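Side-chain contacts in pterin-4-alpha-carbinolamine dehydratase MoaB2 (Mycobacterium marinum, PDB 3RFQ), which probably binds molybdopterin or a closely related pterin and takes part in the biosynthesis of the molybdenum cofactor: residues C[34-39]-C[79-84]; C[69-72]-C[77-80]. All blocks are in the same frame, centred on the assembly; numbering follows the deposited sequence.

In the fold
From the N terminus, the chain first lays down strand 31-38, passes through two helices and adds strand 63-71 beside it in parallel. It then enters helix 75-87, and both contacts end there. Interaction 2 closes the short connection from strand to helix, with four residues between its segments. Interaction 1 spans 39 residues, closes a larger loop back to the first strand, and holds segment 69-72 within it; the two helix segments overlap at R79 and N80. The two strand segments are hydrogen-bonded neighbours, and V36 CG1 lies 3.8 Å from V71 CG2. Together the contacts seat one helix over two adjacent strands of the MogA/MoaB-type fold.

Interaction 1. Residues C[34-39]-C[79-84]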
ATOM      1  N   LEU C  34      14.294 -19.252 -17.612  1.00 18.72           N
ATOM      2  CA  LEU C  34      14.559 -18.751 -18.962  1.00 19.56           C
ATOM      3  C   LEU C  34      14.054 -17.318 -19.043  1.00 18.65           C
ATOM      4  O   LEU C  34      13.001 -17.000 -18.487  1.00 19.14           O
ATOM      5  CB  LEU C  34      13.817 -19.596 -20.011  1.00 20.66           C
ATOM      6  CG  LEU C  34      14.033 -19.189 -21.481  1.00 23.91           C
ATOM      7  CD1 LEU C  34      15.361 -19.741 -21.995  1.00 25.16           C
ATOM      8  CD2 LEU C  34      12.886 -19.673 -22.395  1.00 25.80           C
ATOM      9  N   VAL C  35      14.811 -16.472 -19.728  1.00 18.15           N
ATOM     10  CA  VAL C  35      14.404 -15.094 -20.003  1.00 17.53           C
ATOM     11  C   VAL C  35      13.946 -14.980 -21.459  1.00 18.38           C
ATOM     12  O   VAL C  35      14.609 -15.469 -22.356  1.00 19.33           O
ATOM     13  CB  VAL C  35      15.581 -14.117 -19.820  1.00 17.89           C
ATOM     14  CG1 VAL C  35      15.121 -12.667 -20.024  1.00 17.12           C
ATOM     15  CG2 VAL C  35      16.257 -14.321 -18.426  1.00 16.74           C
ATOM     16  N   VAL C  36      12.790 -14.365 -21.678  1.00 18.04           N
ATOM     17  CA  VAL C  36      12.289 -14.101 -23.028  1.00 18.42           C
ATOM     18  C   VAL C  36      12.224 -12.594 -23.214  1.00 18.78           C
ATOM     19  O   VAL C  36      11.424 -11.941 -22.561  1.00 19.32           O
ATOM     20  CB  VAL C  36      10.892 -14.730 -23.265  1.00 19.07           C
ATOM     21  CG1 VAL C  36      10.351 -14.365 -24.671  1.00 18.42           C
ATOM     22  CG2 VAL C  36      10.970 -16.216 -23.096  1.00 17.90           C
ATOM     23  N   VAL C  37      13.073 -12.053 -24.086  1.00 19.38           N
ATOM     24  CA  VAL C  37      13.049 -10.636 -24.419  1.00 20.31           C
ATOM     25  C   VAL C  37      12.170 -10.382 -25.642  1.00 22.28           C
ATOM     26  O   VAL C  37      12.473 -10.839 -26.740  1.00 24.00           O
ATOM     27  CB  VAL C  37      14.478 -10.059 -24.620  1.00 21.09           C
ATOM     28  CG1 VAL C  37      14.429  -8.592 -25.090  1.00 21.92           C
ATOM     29  CG2 VAL C  37      15.281 -10.194 -23.312  1.00 18.44           C
ATOM     30  N   VAL C  38      11.063  -9.672 -25.427  1.00 23.06           N
ATOM     31  CA  VAL C  38      10.147  -9.311 -26.484  1.00 24.90           C
ATOM     32  C   VAL C  38      10.510  -7.928 -26.923  1.00 27.99           C
ATOM     33  O   VAL C  38      10.183  -6.947 -26.258  1.00 28.14           O
ATOM     34  CB  VAL C  38       8.687  -9.298 -26.013  1.00 25.07           C
ATOM     35  CG1 VAL C  38       7.752  -9.051 -27.207  1.00 26.73           C
ATOM     36  CG2 VAL C  38       8.337 -10.589 -25.322  1.00 22.23           C
ATOM     37  N   ASP C  39      11.191  -7.846 -28.055  1.00 31.55           N
ATOM     38  CA  ASP C  39      11.604  -6.575 -28.598  1.00 36.08           C
ATOM     39  C   ASP C  39      12.029  -6.756 -30.053  1.00 39.59           C
ATOM     40  O   ASP C  39      12.840  -7.636 -30.372  1.00 39.31           O
ATOM     41  CB  ASP C  39      12.746  -5.983 -27.762  1.00 36.13           C
ATOM     42  CG  ASP C  39      13.156  -4.591 -28.243  1.00 41.01           C
ATOM     43  OD1 ASP C  39      12.395  -3.613 -28.028  1.00 42.83           O
ATOM     44  OD2 ASP C  39      14.241  -4.483 -28.848  1.00 43.63           O
ATOM     45  N   ARG C  79       4.443 -16.850 -28.338  1.00 27.74           N
ATOM     46  CA  ARG C  79       3.782 -18.087 -27.930  1.00 28.61           C
ATOM     47  C   ARG C  79       4.664 -19.327 -28.132  1.00 29.35           C
ATOM     48  O   ARG C  79       4.748 -20.204 -27.259  1.00 29.46           O
ATOM     49  CB  ARG C  79       2.480 -18.215 -28.702  1.00 30.36           C
ATOM     50  CG  ARG C  79       1.560 -19.309 -28.244  1.00 32.32           C
ATOM     51  CD  ARG C  79       0.283 -19.258 -29.087  1.00 34.76           C
ATOM     52  NE  ARG C  79      -0.561 -18.150 -28.622  1.00 35.97           N
ATOM     53  CZ  ARG C  79      -1.291 -17.377 -29.426  1.00 37.84           C
ATOM     54  NH1 ARG C  79      -1.259 -17.589 -30.747  1.00 37.37           N
ATOM     55  NH2 ARG C  79      -2.026 -16.377 -28.905  1.00 35.41           N
ATOM     56  N   ASN C  80       5.331 -19.404 -29.279  1.00 30.43           N
ATOM     57  CA  ASN C  80       6.261 -20.507 -29.525  1.00 30.77           C
ATOM     58  C   ASN C  80       7.438 -20.538 -28.553  1.00 29.00           C
ATOM     59  O   ASN C  80       7.850 -21.620 -28.139  1.00 29.84           O
ATOM     60  CB  ASN C  80       6.776 -20.508 -30.965  1.00 32.38           C
ATOM     61  CG  ASN C  80       5.724 -20.976 -31.962  1.00 36.88           C
ATOM     62  OD1 ASN C  80       4.556 -21.193 -31.608  1.00 39.13           O
ATOM     63  ND2 ASN C  80       6.135 -21.134 -33.230  1.00 40.66           N
ATOM     64  N   ALA C  81       7.994 -19.377 -28.215  1.00 26.74           N
ATOM     65  CA  ALA C  81       9.102 -19.339 -27.270  1.00 25.40           C
ATOM     66  C   ALA C  81       8.651 -19.844 -25.890  1.00 24.52           C
ATOM     67  O   ALA C  81       9.387 -20.566 -25.214  1.00 24.04           O
ATOM     68  CB  ALA C  81       9.679 -17.938 -27.168  1.00 23.64           C
ATOM     69  N   LEU C  82       7.437 -19.477 -25.487  1.00 24.36           N
ATOM     70  CA  LEU C  82       6.922 -19.891 -24.191  1.00 24.08           C
ATOM     71  C   LEU C  82       6.608 -21.367 -24.138  1.00 25.54           C
ATOM     72  O   LEU C  82       6.905 -22.009 -23.121  1.00 25.78           O
ATOM     73  CB  LEU C  82       5.689 -19.086 -23.774  1.00 23.44           C
ATOM     74  CG  LEU C  82       5.855 -17.571 -23.674  1.00 22.29           C
ATOM     75  CD1 LEU C  82       4.469 -16.923 -23.572  1.00 21.62           C
ATOM     76  CD2 LEU C  82       6.761 -17.202 -22.503  1.00 20.28           C
ATOM     77  N   ASN C  83       6.007 -21.900 -25.206  1.00 27.28           N
ATOM     78  CA  ASN C  83       5.640 -23.315 -25.273  1.00 28.58           C
ATOM     79  C   ASN C  83       6.882 -24.210 -25.198  1.00 29.51           C
ATOM     80  O   ASN C  83       6.893 -25.230 -24.499  1.00 29.81           O
ATOM     81  CB  ASN C  83       4.844 -23.633 -26.544  1.00 30.64           C
ATOM     82  CG  ASN C  83       3.324 -23.393 -26.394  1.00 32.16           C
ATOM     83  OD1 ASN C  83       2.765 -23.450 -25.290  1.00 33.30           O
ATOM     84  ND2 ASN C  83       2.648 -23.161 -27.526  1.00 32.43           N
ATOM     85  N   THR C  84       7.926 -23.817 -25.924  1.00 29.53           N
ATOM     86  CA  THR C  84       9.201 -24.529 -25.920  1.00 29.91           C
ATOM     87  C   THR C  84       9.764 -24.601 -24.492  1.00 28.43           C
ATOM     88  O   THR C  84      10.163 -25.684 -24.036  1.00 28.78           O
ATOM     89  CB  THR C  84      10.202 -23.853 -26.890  1.00 30.21           C
ATOM     90  OG1 THR C  84       9.682 -23.965 -28.211  1.00 32.35           O
ATOM     91  CG2 THR C  84      11.574 -24.511 -26.847  1.00 30.40           C
TER
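V36 meets A81 and L82 where helix 75-87 lies on one face of the parallel part of the sheet, within the alpha/beta fold of the MogA/MoaB family. The helix belongs to a beta-alpha-beta crossover that leaves strand 63-71 and returns as strand 92-96, and strand 31-38 lies between those two strands, so V36 is under the crossing. Its two methyls divide the work. CG1, set anti to the backbone N (chi1 177°), approaches A81 CB at 4.4 Å. V36 CG2, the other branch, lies 4.4 Å from L82 CD2. V36 and A81 both aim CB at the opposing segment; L82 leaves its helix at a slant and brings CD2 round to the valine. None of these contacts is tight, and no hydrogen bond joins the segments; the interface is a small apolar one.

The short A81 side chain lets the helix come close: A81 CA is 7.5 Å from V36 CA, and the A81 methyl also lies near V71 on the neighbouring strand. L82 continues the apolar layer the other way, onto V93 of strand 92-96 and T111 of helix 107-114. In the same stretch of helix, N80 O takes two donors from T84: the backbone N comes from one face of the carbonyl plane, and OG1 from the opposite face at 3.0 Å, tilted 27° out of that plane.

Interaction 2. Residues C[69-72]-C[77-80]; sequences VAVE and DIRN
Strand 63-71 ends at V71, and after a short turn the chain comes back as a helix whose early residues face the strand end, with V71 CA and D77 CA 6.2 Å apart. V71 turns its CB toward the helix and uses both methyls: CG1 rests 3.9 Å from the backbone oxygen D77 O, while CG2 touches I78 CG1 at 4.0 Å. With chi1 at -73°, CG1 of V71 is anti to the carbonyl carbon, which leaves CG2 between that carbon and the backbone N, against I78. The valine and isoleucine side chains cross at about a right angle. I78 also lays CG1 against the backbone oxygen E72 O, at 3.6 Å, so one methylene packs on both the last strand residue and the first residue of the turn.

The acidic pair lies at the outer part of the contact. E72 and D77 run side by side in the same direction, their carboxylate planes turned 69° apart, and E72 OE1 stands 4.0 Å from D77 OD2 with no bond between them. Such closeness of like charges may raise the affinity of one of them for a proton, although E72 also touches R104, which may balance its charge. A water bridges the segments: it accepts from E72 N and donates to D77 OD2 at 2.8 Å.

Around the site, D77 N is hydrogen-bonded to D74 OD2 in the connecting turn. E72 touches D40 and A43 of helix 40-43, while I78 reaches inward to V38 of strand 31-38 and to T107 and S110 of helix 107-114.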
ATOM      1  N   VAL C  69      16.196 -15.727 -24.741  1.00 25.31           N
ATOM      2  CA  VAL C  69      15.661 -15.903 -26.099  1.00 26.47           C
ATOM      3  C   VAL C  69      15.018 -14.596 -26.550  1.00 26.41           C
ATOM      4  O   VAL C  69      14.145 -14.055 -25.854  1.00 25.45           O
ATOM      5  CB  VAL C  69      14.619 -17.061 -26.146  1.00 26.65           C
ATOM      6  CG1 VAL C  69      13.875 -17.078 -27.479  1.00 28.20           C
ATOM      7  CG2 VAL C  69      15.301 -18.410 -25.873  1.00 26.95           C
ATOM      8  N   ALA C  70      15.457 -14.084 -27.700  1.00 27.90           N
ATOM      9  CA  ALA C  70      14.938 -12.814 -28.224  1.00 27.92           C
ATOM     10  C   ALA C  70      13.867 -13.129 -29.256  1.00 28.54           C
ATOM     11  O   ALA C  70      14.077 -13.967 -30.128  1.00 29.51           O
ATOM     12  CB  ALA C  70      16.074 -11.953 -28.851  1.00 29.09           C
ATOM     13  N   VAL C  71      12.708 -12.493 -29.131  1.00 27.69           N
ATOM     14  CA  VAL C  71      11.660 -12.637 -30.132  1.00 28.54           C
ATOM     15  C   VAL C  71      11.073 -11.290 -30.496  1.00 28.75           C
ATOM     16  O   VAL C  71      11.144 -10.339 -29.711  1.00 27.45           O
ATOM     17  CB  VAL C  71      10.515 -13.571 -29.682  1.00 27.76           C
ATOM     18  CG1 VAL C  71      10.955 -15.004 -29.694  1.00 27.38           C
ATOM     19  CG2 VAL C  71       9.974 -13.161 -28.297  1.00 26.03           C
ATOM     20  N   GLU C  72      10.485 -11.240 -31.692  1.00 30.47           N
ATOM     21  CA  GLU C  72       9.747 -10.089 -32.174  1.00 31.53           C
ATOM     22  C   GLU C  72       8.452  -9.944 -31.380  1.00 29.98           C
ATOM     23  O   GLU C  72       7.973 -10.914 -30.772  1.00 28.61           O
ATOM     24  CB  GLU C  72       9.367 -10.264 -33.643  1.00 34.05           C
ATOM     25  CG  GLU C  72      10.489 -10.219 -34.628  1.00 38.14           C
ATOM     26  CD  GLU C  72      10.001 -10.433 -36.043  1.00 44.16           C
ATOM     27  OE1 GLU C  72      10.491 -11.375 -36.674  1.00 47.23           O
ATOM     28  OE2 GLU C  72       9.119  -9.679 -36.529  1.00 47.31           O
ATOM     29  N   ASP C  77       5.377 -15.833 -32.411  1.00 30.76           N
ATOM     30  CA  ASP C  77       6.764 -16.009 -31.998  1.00 30.24           C
ATOM     31  C   ASP C  77       6.879 -16.057 -30.479  1.00 27.89           C
ATOM     32  O   ASP C  77       7.578 -16.932 -29.943  1.00 27.46           O
ATOM     33  CB  ASP C  77       7.707 -14.978 -32.634  1.00 30.54           C
ATOM     34  CG  ASP C  77       7.844 -15.171 -34.163  1.00 36.79           C
ATOM     35  OD1 ASP C  77       7.446 -16.244 -34.688  1.00 39.38           O
ATOM     36  OD2 ASP C  77       8.347 -14.246 -34.852  1.00 40.00           O
ATOM     37  N   ILE C  78       6.165 -15.158 -29.797  1.00 26.59           N
ATOM     38  CA  ILE C  78       6.161 -15.135 -28.340  1.00 25.01           C
ATOM     39  C   ILE C  78       5.587 -16.441 -27.803  1.00 25.83           C
ATOM     40  O   ILE C  78       6.190 -17.086 -26.953  1.00 25.97           O
ATOM     41  CB  ILE C  78       5.383 -13.937 -27.774  1.00 24.00           C
ATOM     42  CG1 ILE C  78       5.975 -12.622 -28.278  1.00 21.75           C
ATOM     43  CG2 ILE C  78       5.416 -13.969 -26.266  1.00 22.12           C
ATOM     44  CD1 ILE C  78       5.079 -11.419 -28.012  1.00 22.31           C
ATOM     45  N   ARG C  79       4.443 -16.850 -28.338  1.00 27.74           N
ATOM     46  CA  ARG C  79       3.782 -18.087 -27.930  1.00 28.61           C
ATOM     47  C   ARG C  79       4.664 -19.327 -28.132  1.00 29.35           C
ATOM     48  O   ARG C  79       4.748 -20.204 -27.259  1.00 29.46           O
ATOM     49  CB  ARG C  79       2.480 -18.215 -28.702  1.00 30.36           C
ATOM     50  CG  ARG C  79       1.560 -19.309 -28.244  1.00 32.32           C
ATOM     51  CD  ARG C  79       0.283 -19.258 -29.087  1.00 34.76           C
ATOM     52  NE  ARG C  79      -0.561 -18.150 -28.622  1.00 35.97           N
ATOM     53  CZ  ARG C  79      -1.291 -17.377 -29.426  1.00 37.84           C
ATOM     54  NH1 ARG C  79      -1.259 -17.589 -30.747  1.00 37.37           N
ATOM     55  NH2 ARG C  79      -2.026 -16.377 -28.905  1.00 35.41           N
ATOM     56  N   ASN C  80       5.331 -19.404 -29.279  1.00 30.43           N
ATOM     57  CA  ASN C  80       6.261 -20.507 -29.525  1.00 30.77           C
ATOM     58  C   ASN C  80       7.438 -20.538 -28.553  1.00 29.00           C
ATOM     59  O   ASN C  80       7.850 -21.620 -28.139  1.00 29.84           O
ATOM     60  CB  ASN C  80       6.776 -20.508 -30.965  1.00 32.38           C
ATOM     61  CG  ASN C  80       5.724 -20.976 -31.962  1.00 36.88           C
ATOM     62  OD1 ASN C  80       4.556 -21.193 -31.608  1.00 39.13           O
ATOM     63  ND2 ASN C  80       6.135 -21.134 -33.230  1.00 40.66           N
TER
HETATM   64  O   HOH W   1      10.737 -13.783 -33.565  1.00 15.34           O